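Local coordinates for protein Cg3027-pa (Drosophila melanogaster, PDB 2VHH) that probably hydrolyses N-carbamoyl-beta-alanine to beta-alanine, ammonia and carbon dioxide, a step of pyrimidine degradation, at residues 9-14 with 26-30; 29-35 with 325-329; 62-68 with 344-350. All coordinates share one frame. Numbering follows the deposited sequence.

Contact 1 (9-14 with 26-30)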
loop_
_atom_site.group_PDB
_atom_site.type_symbol
_atom_site.label_atom_id
_atom_site.label_comp_id
_atom_site.label_asym_id
_atom_site.label_seq_id
_atom_site.Cartn_x
_atom_site.Cartn_y
_atom_site.Cartn_z
ATOM N N LEU C 9 -39.262 -28.771 -22.663
ATOM C CA LEU C 9 -40.038 -27.817 -21.843
ATOM C C LEU C 9 -40.894 -26.856 -22.674
ATOM O O LEU C 9 -42.065 -26.633 -22.366
ATOM C CB LEU C 9 -39.135 -27.036 -20.871
ATOM C CG LEU C 9 -39.751 -25.847 -20.112
ATOM C CD1 LEU C 9 -40.616 -26.300 -18.953
ATOM C CD2 LEU C 9 -38.685 -24.893 -19.613
ATOM N N ASN C 10 -40.300 -26.295 -23.720
ATOM C CA ASN C 10 -40.993 -25.368 -24.609
ATOM C C ASN C 10 -42.226 -26.009 -25.265
ATOM O O ASN C 10 -43.300 -25.395 -25.316
ATOM C CB ASN C 10 -40.015 -24.833 -25.667
ATOM C CG ASN C 10 -40.619 -23.745 -26.533
ATOM O OD1 ASN C 10 -41.602 -23.110 -26.164
ATOM N ND2 ASN C 10 -40.031 -23.529 -27.698
ATOM N N ASP C 11 -42.057 -27.246 -25.742
ATOM C CA ASP C 11 -43.135 -28.030 -26.352
ATOM C C ASP C 11 -44.248 -28.329 -25.352
ATOM O O ASP C 11 -45.427 -28.402 -25.718
ATOM C CB ASP C 11 -42.594 -29.355 -26.901
ATOM C CG ASP C 11 -41.703 -29.178 -28.132
ATOM O OD1 ASP C 11 -41.723 -28.092 -28.759
ATOM O OD2 ASP C 11 -40.984 -30.144 -28.482
ATOM N N CYS C 12 -43.857 -28.499 -24.094
ATOM C CA CYS C 12 -44.780 -28.786 -23.014
ATOM C C CYS C 12 -45.650 -27.578 -22.664
ATOM O O CYS C 12 -46.844 -27.725 -22.410
ATOM C CB CYS C 12 -44.006 -29.266 -21.788
ATOM S SG CYS C 12 -45.023 -29.720 -20.376
ATOM N N LEU C 13 -45.051 -26.392 -22.659
ATOM C CA LEU C 13 -45.769 -25.166 -22.330
ATOM C C LEU C 13 -46.720 -24.741 -23.446
ATOM O O LEU C 13 -47.826 -24.262 -23.185
ATOM C CB LEU C 13 -44.779 -24.040 -22.040
ATOM C CG LEU C 13 -43.679 -24.338 -21.024
ATOM C CD1 LEU C 13 -42.591 -23.275 -21.106
ATOM C CD2 LEU C 13 -44.242 -24.465 -19.609
ATOM N N GLU C 14 -46.291 -24.916 -24.691
ATOM C CA GLU C 14 -47.117 -24.512 -25.830
ATOM C C GLU C 14 -48.267 -25.488 -26.108
ATOM O O GLU C 14 -49.109 -25.237 -26.971
ATOM C CB GLU C 14 -46.267 -24.255 -27.082
ATOM C CG GLU C 14 -45.718 -25.498 -27.762
ATOM C CD GLU C 14 -44.636 -25.176 -28.787
ATOM O OE1 GLU C 14 -44.077 -24.055 -28.750
ATOM O OE2 GLU C 14 -44.337 -26.057 -29.624
ATOM N N LYS C 26 -43.490 -17.101 -21.822
ATOM C CA LYS C 26 -42.282 -17.101 -22.653
ATOM C C LYS C 26 -41.429 -15.842 -22.501
ATOM O O LYS C 26 -40.205 -15.908 -22.582
ATOM C CB LYS C 26 -42.620 -17.322 -24.129
ATOM C CG LYS C 26 -42.576 -18.776 -24.559
ATOM C CD LYS C 26 -42.761 -18.886 -26.052
ATOM C CE LYS C 26 -42.306 -20.228 -26.548
ATOM N NZ LYS C 26 -42.855 -20.534 -27.889
ATOM N N ARG C 27 -42.081 -14.703 -22.286
ATOM C CA ARG C 27 -41.385 -13.436 -22.099
ATOM C C ARG C 27 -40.515 -13.466 -20.840
ATOM O O ARG C 27 -39.370 -13.006 -20.860
ATOM C CB ARG C 27 -42.389 -12.281 -22.010
ATOM C CG ARG C 27 -41.813 -10.925 -22.395
ATOM C CD ARG C 27 -42.715 -9.781 -21.955
ATOM N NE ARG C 27 -42.335 -9.257 -20.638
ATOM C CZ ARG C 27 -42.920 -9.583 -19.482
ATOM N NH1 ARG C 27 -43.932 -10.445 -19.450
ATOM N NH2 ARG C 27 -42.491 -9.037 -18.353
ATOM N N ILE C 28 -41.058 -14.015 -19.754
ATOM C CA ILE C 28 -40.337 -14.036 -18.482
ATOM C C ILE C 28 -39.363 -15.222 -18.347
ATOM O O ILE C 28 -38.336 -15.112 -17.664
ATOM C CB ILE C 28 -41.278 -13.878 -17.227
ATOM C CG1 ILE C 28 -41.606 -15.210 -16.575
ATOM C CG2 ILE C 28 -42.548 -13.119 -17.573
ATOM C CD1 ILE C 28 -41.868 -15.078 -15.091
ATOM N N LEU C 29 -39.676 -16.338 -19.005
ATOM C CA LEU C 29 -38.810 -17.523 -18.974
ATOM C C LEU C 29 -37.666 -17.448 -19.976
ATOM O O LEU C 29 -36.522 -17.744 -19.642
ATOM C CB LEU C 29 -39.597 -18.818 -19.209
ATOM C CG LEU C 29 -40.498 -19.407 -18.122
ATOM C CD1 LEU C 29 -40.947 -20.789 -18.544
ATOM C CD2 LEU C 29 -39.793 -19.472 -16.772
ATOM N N TYR C 30 -37.988 -17.075 -21.208
ATOM C CA TYR C 30 -36.985 -16.804 -22.225
ATOM C C TYR C 30 -36.822 -15.290 -22.258
ATOM O O TYR C 30 -36.972 -14.655 -21.229
ATOM C CB TYR C 30 -37.417 -17.417 -23.551
ATOM C CG TYR C 30 -37.636 -18.904 -23.418
ATOM C CD1 TYR C 30 -38.904 -19.432 -23.200
ATOM C CD2 TYR C 30 -36.568 -19.780 -23.468
ATOM C CE1 TYR C 30 -39.096 -20.803 -23.057
ATOM C CE2 TYR C 30 -36.748 -21.141 -23.329
ATOM C CZ TYR C 30 -38.008 -21.647 -23.126
ATOM O OH TYR C 30 -38.157 -23.006 -22.999
#

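Contact 2 (29-35 with 325-329)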
loop_
_atom_site.group_PDB
_atom_site.type_symbol
_atom_site.label_atom_id
_atom_site.label_comp_id
_atom_site.label_asym_id
_atom_site.label_seq_id
_atom_site.Cartn_x
_atom_site.Cartn_y
_atom_site.Cartn_z
ATOM N N LEU C 29 -39.676 -16.338 -19.005
ATOM C CA LEU C 29 -38.810 -17.523 -18.974
ATOM C C LEU C 29 -37.666 -17.448 -19.976
ATOM O O LEU C 29 -36.522 -17.744 -19.642
ATOM C CB LEU C 29 -39.597 -18.818 -19.209
ATOM C CG LEU C 29 -40.498 -19.407 -18.122
ATOM C CD1 LEU C 29 -40.947 -20.789 -18.544
ATOM C CD2 LEU C 29 -39.793 -19.472 -16.772
ATOM N N TYR C 30 -37.988 -17.075 -21.208
ATOM C CA TYR C 30 -36.985 -16.804 -22.225
ATOM C C TYR C 30 -36.822 -15.290 -22.258
ATOM O O TYR C 30 -36.972 -14.655 -21.229
ATOM C CB TYR C 30 -37.417 -17.417 -23.551
ATOM C CG TYR C 30 -37.636 -18.904 -23.418
ATOM C CD1 TYR C 30 -38.904 -19.432 -23.200
ATOM C CD2 TYR C 30 -36.568 -19.780 -23.468
ATOM C CE1 TYR C 30 -39.096 -20.803 -23.057
ATOM C CE2 TYR C 30 -36.748 -21.141 -23.329
ATOM C CZ TYR C 30 -38.008 -21.647 -23.126
ATOM O OH TYR C 30 -38.157 -23.006 -22.999
ATOM N N GLY C 31 -36.507 -14.681 -23.383
ATOM C CA GLY C 31 -36.422 -13.223 -23.365
ATOM C C GLY C 31 -37.318 -12.599 -24.402
ATOM O O GLY C 31 -37.196 -11.411 -24.710
ATOM N N VAL C 32 -38.221 -13.421 -24.929
ATOM C CA VAL C 32 -38.995 -13.113 -26.122
ATOM C C VAL C 32 -40.410 -13.642 -25.947
ATOM O O VAL C 32 -40.600 -14.686 -25.321
ATOM C CB VAL C 32 -38.357 -13.767 -27.393
ATOM C CG1 VAL C 32 -37.006 -13.134 -27.723
ATOM C CG2 VAL C 32 -38.198 -15.278 -27.233
ATOM N N GLU C 33 -41.396 -12.928 -26.491
ATOM C CA GLU C 33 -42.800 -13.375 -26.434
ATOM C C GLU C 33 -43.066 -14.620 -27.300
ATOM O O GLU C 33 -43.763 -15.541 -26.865
ATOM C CB GLU C 33 -43.796 -12.245 -26.750
ATOM C CG GLU C 33 -43.504 -11.437 -28.020
ATOM C CD GLU C 33 -42.522 -10.300 -27.773
ATOM O OE1 GLU C 33 -42.966 -9.200 -27.365
ATOM O OE2 GLU C 33 -41.305 -10.513 -27.988
ATOM N N GLU C 34 -42.513 -14.647 -28.513
ATOM C CA GLU C 34 -42.524 -15.870 -29.327
ATOM C C GLU C 34 -41.139 -16.186 -29.907
ATOM O O GLU C 34 -40.295 -15.295 -30.058
ATOM C CB GLU C 34 -43.620 -15.839 -30.412
ATOM C CG GLU C 34 -43.241 -15.150 -31.714
ATOM C CD GLU C 34 -43.331 -13.646 -31.620
ATOM O OE1 GLU C 34 -44.341 -13.092 -32.118
ATOM O OE2 GLU C 34 -42.407 -13.022 -31.044
ATOM N N ASP C 35 -40.914 -17.462 -30.210
ATOM C CA ASP C 35 -39.624 -17.920 -30.723
ATOM C C ASP C 35 -39.284 -17.305 -32.069
ATOM O O ASP C 35 -40.135 -17.215 -32.958
ATOM C CB ASP C 35 -39.581 -19.442 -30.809
ATOM C CG ASP C 35 -39.694 -20.101 -29.454
ATOM O OD1 ASP C 35 -40.023 -21.310 -29.414
ATOM O OD2 ASP C 35 -39.460 -19.413 -28.433
ATOM N N GLY C 325 -30.298 -10.805 -22.502
ATOM C CA GLY C 325 -31.135 -11.549 -21.559
ATOM C C GLY C 325 -32.105 -12.532 -22.194
ATOM O O GLY C 325 -32.774 -13.293 -21.480
ATOM N N SER C 326 -32.205 -12.512 -23.526
ATOM C CA SER C 326 -33.038 -13.469 -24.238
ATOM C C SER C 326 -32.266 -14.768 -24.452
ATOM O O SER C 326 -31.041 -14.808 -24.300
ATOM C CB SER C 326 -33.502 -12.893 -25.562
ATOM O OG SER C 326 -32.397 -12.396 -26.281
ATOM N N ARG C 327 -32.995 -15.835 -24.777
ATOM C CA ARG C 327 -32.404 -17.152 -24.952
ATOM C C ARG C 327 -33.279 -18.050 -25.808
ATOM O O ARG C 327 -34.492 -17.891 -25.881
ATOM C CB ARG C 327 -32.147 -17.835 -23.602
ATOM C CG ARG C 327 -33.392 -18.004 -22.738
ATOM C CD ARG C 327 -33.311 -19.222 -21.837
ATOM N NE ARG C 327 -33.506 -20.456 -22.585
ATOM C CZ ARG C 327 -33.375 -21.681 -22.079
ATOM N NH1 ARG C 327 -33.036 -21.850 -20.804
ATOM N NH2 ARG C 327 -33.578 -22.741 -22.857
ATOM N N THR C 328 -32.624 -19.011 -26.435
ATOM C CA THR C 328 -33.232 -20.031 -27.256
ATOM C C THR C 328 -34.008 -21.058 -26.403
ATOM O O THR C 328 -33.731 -21.208 -25.214
ATOM C CB THR C 328 -32.082 -20.670 -28.029
ATOM O OG1 THR C 328 -31.941 -19.998 -29.282
ATOM C CG2 THR C 328 -32.268 -22.143 -28.237
ATOM N N PRO C 329 -35.011 -21.742 -26.988
ATOM C CA PRO C 329 -35.546 -22.944 -26.322
ATOM C C PRO C 329 -34.512 -24.058 -26.289
ATOM O O PRO C 329 -33.718 -24.179 -27.209
ATOM C CB PRO C 329 -36.705 -23.375 -27.223
ATOM C CG PRO C 329 -36.997 -22.217 -28.092
ATOM C CD PRO C 329 -35.723 -21.447 -28.242
#

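Contact 3 (62-68 with 344-350)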
loop_
_atom_site.group_PDB
_atom_site.type_symbol
_atom_site.label_atom_id
_atom_site.label_comp_id
_atom_site.label_asym_id
_atom_site.label_seq_id
_atom_site.Cartn_x
_atom_site.Cartn_y
_atom_site.Cartn_z
ATOM N N ALA C 62 -29.582 -7.755 -34.036
ATOM C CA ALA C 62 -29.120 -6.531 -33.412
ATOM C C ALA C 62 -29.695 -5.338 -34.164
ATOM O O ALA C 62 -30.301 -5.501 -35.217
ATOM C CB ALA C 62 -27.605 -6.485 -33.401
ATOM N N ARG C 63 -29.525 -4.135 -33.630
ATOM C CA ARG C 63 -29.971 -2.972 -34.370
ATOM C C ARG C 63 -28.929 -2.625 -35.422
ATOM O O ARG C 63 -27.771 -3.025 -35.320
ATOM C CB ARG C 63 -30.364 -1.805 -33.460
ATOM C CG ARG C 63 -29.245 -0.897 -32.997
ATOM C CD ARG C 63 -29.650 -0.066 -31.762
ATOM N NE ARG C 63 -31.061 0.357 -31.764
ATOM C CZ ARG C 63 -32.010 -0.148 -30.970
ATOM N NH1 ARG C 63 -31.717 -1.110 -30.099
ATOM N NH2 ARG C 63 -33.258 0.306 -31.047
ATOM N N GLU C 64 -29.355 -1.924 -36.463
ATOM C CA GLU C 64 -28.448 -1.548 -37.535
ATOM C C GLU C 64 -27.527 -0.420 -37.076
ATOM O O GLU C 64 -27.957 0.509 -36.394
ATOM C CB GLU C 64 -29.231 -1.142 -38.781
ATOM C CG GLU C 64 -28.435 -1.246 -40.073
ATOM C CD GLU C 64 -29.227 -0.792 -41.291
ATOM O OE1 GLU C 64 -30.382 -1.247 -41.475
ATOM O OE2 GLU C 64 -28.688 0.019 -42.077
ATOM N N GLU C 65 -26.258 -0.517 -37.449
ATOM C CA GLU C 65 -25.269 0.486 -37.076
ATOM C C GLU C 65 -24.802 1.261 -38.308
ATOM O O GLU C 65 -24.879 0.757 -39.424
ATOM C CB GLU C 65 -24.089 -0.169 -36.347
ATOM C CG GLU C 65 -24.457 -0.834 -35.017
ATOM C CD GLU C 65 -23.242 -1.221 -34.193
ATOM O OE1 GLU C 65 -22.110 -0.891 -34.603
ATOM O OE2 GLU C 65 -23.411 -1.854 -33.129
ATOM N N GLN C 66 -24.328 2.489 -38.104
ATOM C CA GLN C 66 -23.901 3.349 -39.207
ATOM C C GLN C 66 -22.441 3.168 -39.599
ATOM O O GLN C 66 -22.069 3.392 -40.751
ATOM C CB GLN C 66 -24.155 4.817 -38.862
ATOM C CG GLN C 66 -25.626 5.216 -38.863
ATOM C CD GLN C 66 -25.821 6.711 -38.727
ATOM O OE1 GLN C 66 -26.475 7.184 -37.800
ATOM N NE2 GLN C 66 -25.245 7.467 -39.650
ATOM N N THR C 67 -21.618 2.774 -38.632
ATOM C CA THR C 67 -20.172 2.649 -38.833
ATOM C C THR C 67 -19.729 1.195 -38.954
ATOM O O THR C 67 -18.550 0.907 -39.181
ATOM C CB THR C 67 -19.400 3.307 -37.674
ATOM O OG1 THR C 67 -19.960 2.880 -36.422
ATOM C CG2 THR C 67 -19.476 4.827 -37.778
ATOM N N ARG C 68 -20.679 0.278 -38.808
ATOM C CA ARG C 68 -20.355 -1.139 -38.770
ATOM C C ARG C 68 -21.424 -1.957 -39.486
ATOM O O ARG C 68 -22.621 -1.793 -39.222
ATOM C CB ARG C 68 -20.207 -1.581 -37.316
ATOM C CG ARG C 68 -18.966 -2.397 -37.040
ATOM C CD ARG C 68 -18.602 -2.376 -35.565
ATOM N NE ARG C 68 -19.786 -2.500 -34.716
ATOM C CZ ARG C 68 -19.834 -3.159 -33.564
ATOM N NH1 ARG C 68 -18.761 -3.790 -33.104
ATOM N NH2 ARG C 68 -20.968 -3.194 -32.879
ATOM N N ASP C 344 -26.185 -11.829 -34.732
ATOM C CA ASP C 344 -25.386 -10.676 -35.136
ATOM C C ASP C 344 -24.507 -10.295 -33.961
ATOM O O ASP C 344 -24.999 -9.841 -32.924
ATOM C CB ASP C 344 -26.276 -9.505 -35.558
ATOM C CG ASP C 344 -25.508 -8.389 -36.271
ATOM O OD1 ASP C 344 -24.256 -8.416 -36.335
ATOM O OD2 ASP C 344 -26.186 -7.465 -36.773
ATOM N N LEU C 345 -23.207 -10.497 -34.129
ATOM C CA LEU C 345 -22.245 -10.284 -33.062
ATOM C C LEU C 345 -22.214 -8.834 -32.574
ATOM O O LEU C 345 -21.586 -8.517 -31.558
ATOM C CB LEU C 345 -20.852 -10.727 -33.511
ATOM C CG LEU C 345 -20.548 -12.229 -33.516
ATOM C CD1 LEU C 345 -19.406 -12.551 -34.482
ATOM C CD2 LEU C 345 -20.230 -12.734 -32.108
ATOM N N ASN C 346 -22.901 -7.959 -33.295
ATOM C CA ASN C 346 -22.948 -6.553 -32.942
ATOM C C ASN C 346 -23.820 -6.265 -31.733
ATOM O O ASN C 346 -23.715 -5.187 -31.144
ATOM C CB ASN C 346 -23.377 -5.709 -34.139
ATOM C CG ASN C 346 -22.309 -5.643 -35.197
ATOM O OD1 ASN C 346 -21.190 -6.120 -34.989
ATOM N ND2 ASN C 346 -22.641 -5.057 -36.345
ATOM N N LEU C 347 -24.657 -7.223 -31.348
ATOM C CA LEU C 347 -25.510 -7.047 -30.179
ATOM C C LEU C 347 -24.700 -6.835 -28.910
ATOM O O LEU C 347 -25.142 -6.136 -28.004
ATOM C CB LEU C 347 -26.470 -8.224 -29.997
ATOM C CG LEU C 347 -27.614 -8.027 -28.992
ATOM C CD1 LEU C 347 -28.597 -6.945 -29.462
ATOM C CD2 LEU C 347 -28.340 -9.328 -28.714
ATOM N N CYS C 348 -23.511 -7.426 -28.854
ATOM C CA CYS C 348 -22.670 -7.352 -27.665
ATOM C C CYS C 348 -22.332 -5.919 -27.291
ATOM O O CYS C 348 -22.590 -5.501 -26.160
ATOM C CB CYS C 348 -21.416 -8.186 -27.841
ATOM S SG CYS C 348 -21.815 -9.898 -28.195
ATOM N N ARG C 349 -21.786 -5.154 -28.236
ATOM C CA ARG C 349 -21.440 -3.766 -27.944
ATOM C C ARG C 349 -22.687 -2.962 -27.614
ATOM O O ARG C 349 -22.683 -2.157 -26.690
ATOM C CB ARG C 349 -20.675 -3.127 -29.095
ATOM C CG ARG C 349 -20.418 -1.660 -28.893
ATOM C CD ARG C 349 -19.779 -1.060 -30.096
ATOM N NE ARG C 349 -18.423 -1.557 -30.233
ATOM C CZ ARG C 349 -17.621 -1.240 -31.236
ATOM N NH1 ARG C 349 -18.058 -0.418 -32.183
ATOM N NH2 ARG C 349 -16.391 -1.745 -31.290
ATOM N N GLN C 350 -23.754 -3.196 -28.368
ATOM C CA GLN C 350 -25.008 -2.460 -28.187
ATOM C C GLN C 350 -25.565 -2.632 -26.780
ATOM O O GLN C 350 -26.052 -1.676 -26.178
ATOM C CB GLN C 350 -26.056 -2.867 -29.228
ATOM C CG GLN C 350 -25.749 -2.382 -30.619
ATOM C CD GLN C 350 -26.633 -2.996 -31.683
ATOM O OE1 GLN C 350 -27.724 -3.489 -31.410
ATOM N NE2 GLN C 350 -26.165 -2.954 -32.917
#

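Contact 1 (9-14 with 26-30)
The short helix 9-13 and the last turn of helix 19-29 run in roughly opposite directions, with their backbones closest at N10 and K26, whose CA atoms are 8.6 Å apart. At this separation only side chains bridge the gap. At Y30 the backbone leaves helical geometry, although Y30 N still donates to K26 O (2.9 Å). Y30 points toward the first helix, and its hydroxyl fits between two of that helix's residues: Y30 OH lies 3.7 Å from N10 CB and 3.9 Å from L9 CD2. Next to it L13 CD1 meets L29 CD1 at 3.9 Å, giving a small apolar patch. The pair forms a helical hairpin at the N-terminus of the chain, and this hairpin belongs to a subunit interface: L29 packs on L29 of the second subunit, and L9 on its V25. On the polar flank the extended K26 side chain passes N10, with K26 CE 3.0 Å from N10 OD1, and ends in a long salt bridge between K26 NZ and E14 OE1 (3.8 Å). K26 NZ also makes a weak, long ion pair with D35 in the loop that follows the second helix, and N10 ND2 donates to D35.

Contact 2 (29-35 with 325-329)
Segment 325-329 begins at G325, whose positive phi of 91° is reached most easily without a side chain; its carbonyl lies 4.1 Å from G31 (G325 O to G31 CA). At S326 the two backbones all but touch, with S326 CA only 3.5 Å from G31 CA. A CB on G31 would lie 2.2 Å from that S326 CA, so this close crossing depends on residue 31 being glycine. S326 CB also meets V32 CG1 at 4.1 Å. R327 runs its side chain forward alongside its own backbone, and both R327 NE (2.7 Å) and R327 NH2 (2.8 Å) donate to T328 O. This sets the guanidinium against Y30: the tyrosine ring presents an edge, with Y30 CD2 3.3 Å from R327 NE, while Y30 CE2 lies over one face of the guanidinium. T328 directs its side chain away, and its carbonyl carries the contact, T328 O being 3.6 Å from Y30 CE2. P329 also packs against the ring (P329 CA to Y30 CE2, 3.7 Å) and reaches D35 through P329 CG and D35 OD1, 3.4 Å apart. Two loops are thus joined, one following helix 19-29 and the other leading to strand 337-344. R274 of helix 266-280 donates to G325 O and, weakly, to L29 O. T328 and P329 rest on Y58 of strand 54-59, while N10 of helix 9-13 touches Y30 and P329 and donates to D35.

Contact 3 (62-68 with 344-350)
Q350 provides the hydrogen bonds between the segments. Its amide pairs with both backbone groups of R63: R63 N donates to Q350 OE1 and Q350 NE2 to R63 O, each at 2.9 Å, so the side chain binds the extended backbone much as an adjoining strand would. The same Q350 NE2 gives its other hydrogen to E65 OE2 (3.0 Å). E65 in turn holds R68 in a two-point salt bridge, R68 NE to E65 OE1 and R68 NH2 to E65 OE2, both 2.8 Å. Fixed in this way, the R68 guanidinium lies flat on that of R349, the centres 3.7 Å apart and the planes 5° from parallel. The stack brings two positive charges together, R68 NH1 and R349 NH1 being 3.6 Å apart, but E65 pairs with R68, and R349 forms a salt bridge with E176 of the third subunit. The opposite face of R68 is covered by N346, with N346 OD1 3.6 Å from R68 CZ; that oxygen also accepts from R71. Beyond the polar network, A62 packs its methyl group on the start of the helix, A62 CB lying 4.0 Å from L347 CB and 3.6 Å from Q350 OE1. D344 ends strand 337-344 and begins a type I turn to L347, with a weak capping bond from N346 N to D344 OD1 (3.4 Å); D344 OD1 also accepts from the backbone N of R71. The arrangement is a strand-turn-helix junction at the C-terminal end of strand 337-344, next to the outermost strand 54-59, crossed by the loop between strands 54-59 and 72-79.

How the contacts relate
Contacts 1 and 2 are continuous: they share L29 and Y30, their centres are 8 Å apart, and N10 ND2 lies 2.8 Å from D35 OD1 in a probable hydrogen bond. Together they fasten the N-terminal helices to the loop before strand 337-344. Contact 3 lies at the far end of that strand, its centre 19 Å from that of contact 2 and 27 Å from that of contact 1, touching neither. Along the chain contact 1 closes first, whereas contacts 2 and 3 interleave; each of these two joins an N-terminal segment to one late in the chain. Contacts 1 and 2 face the second subunit and contact 3 the third, linking the chain to two neighbours in the octamer.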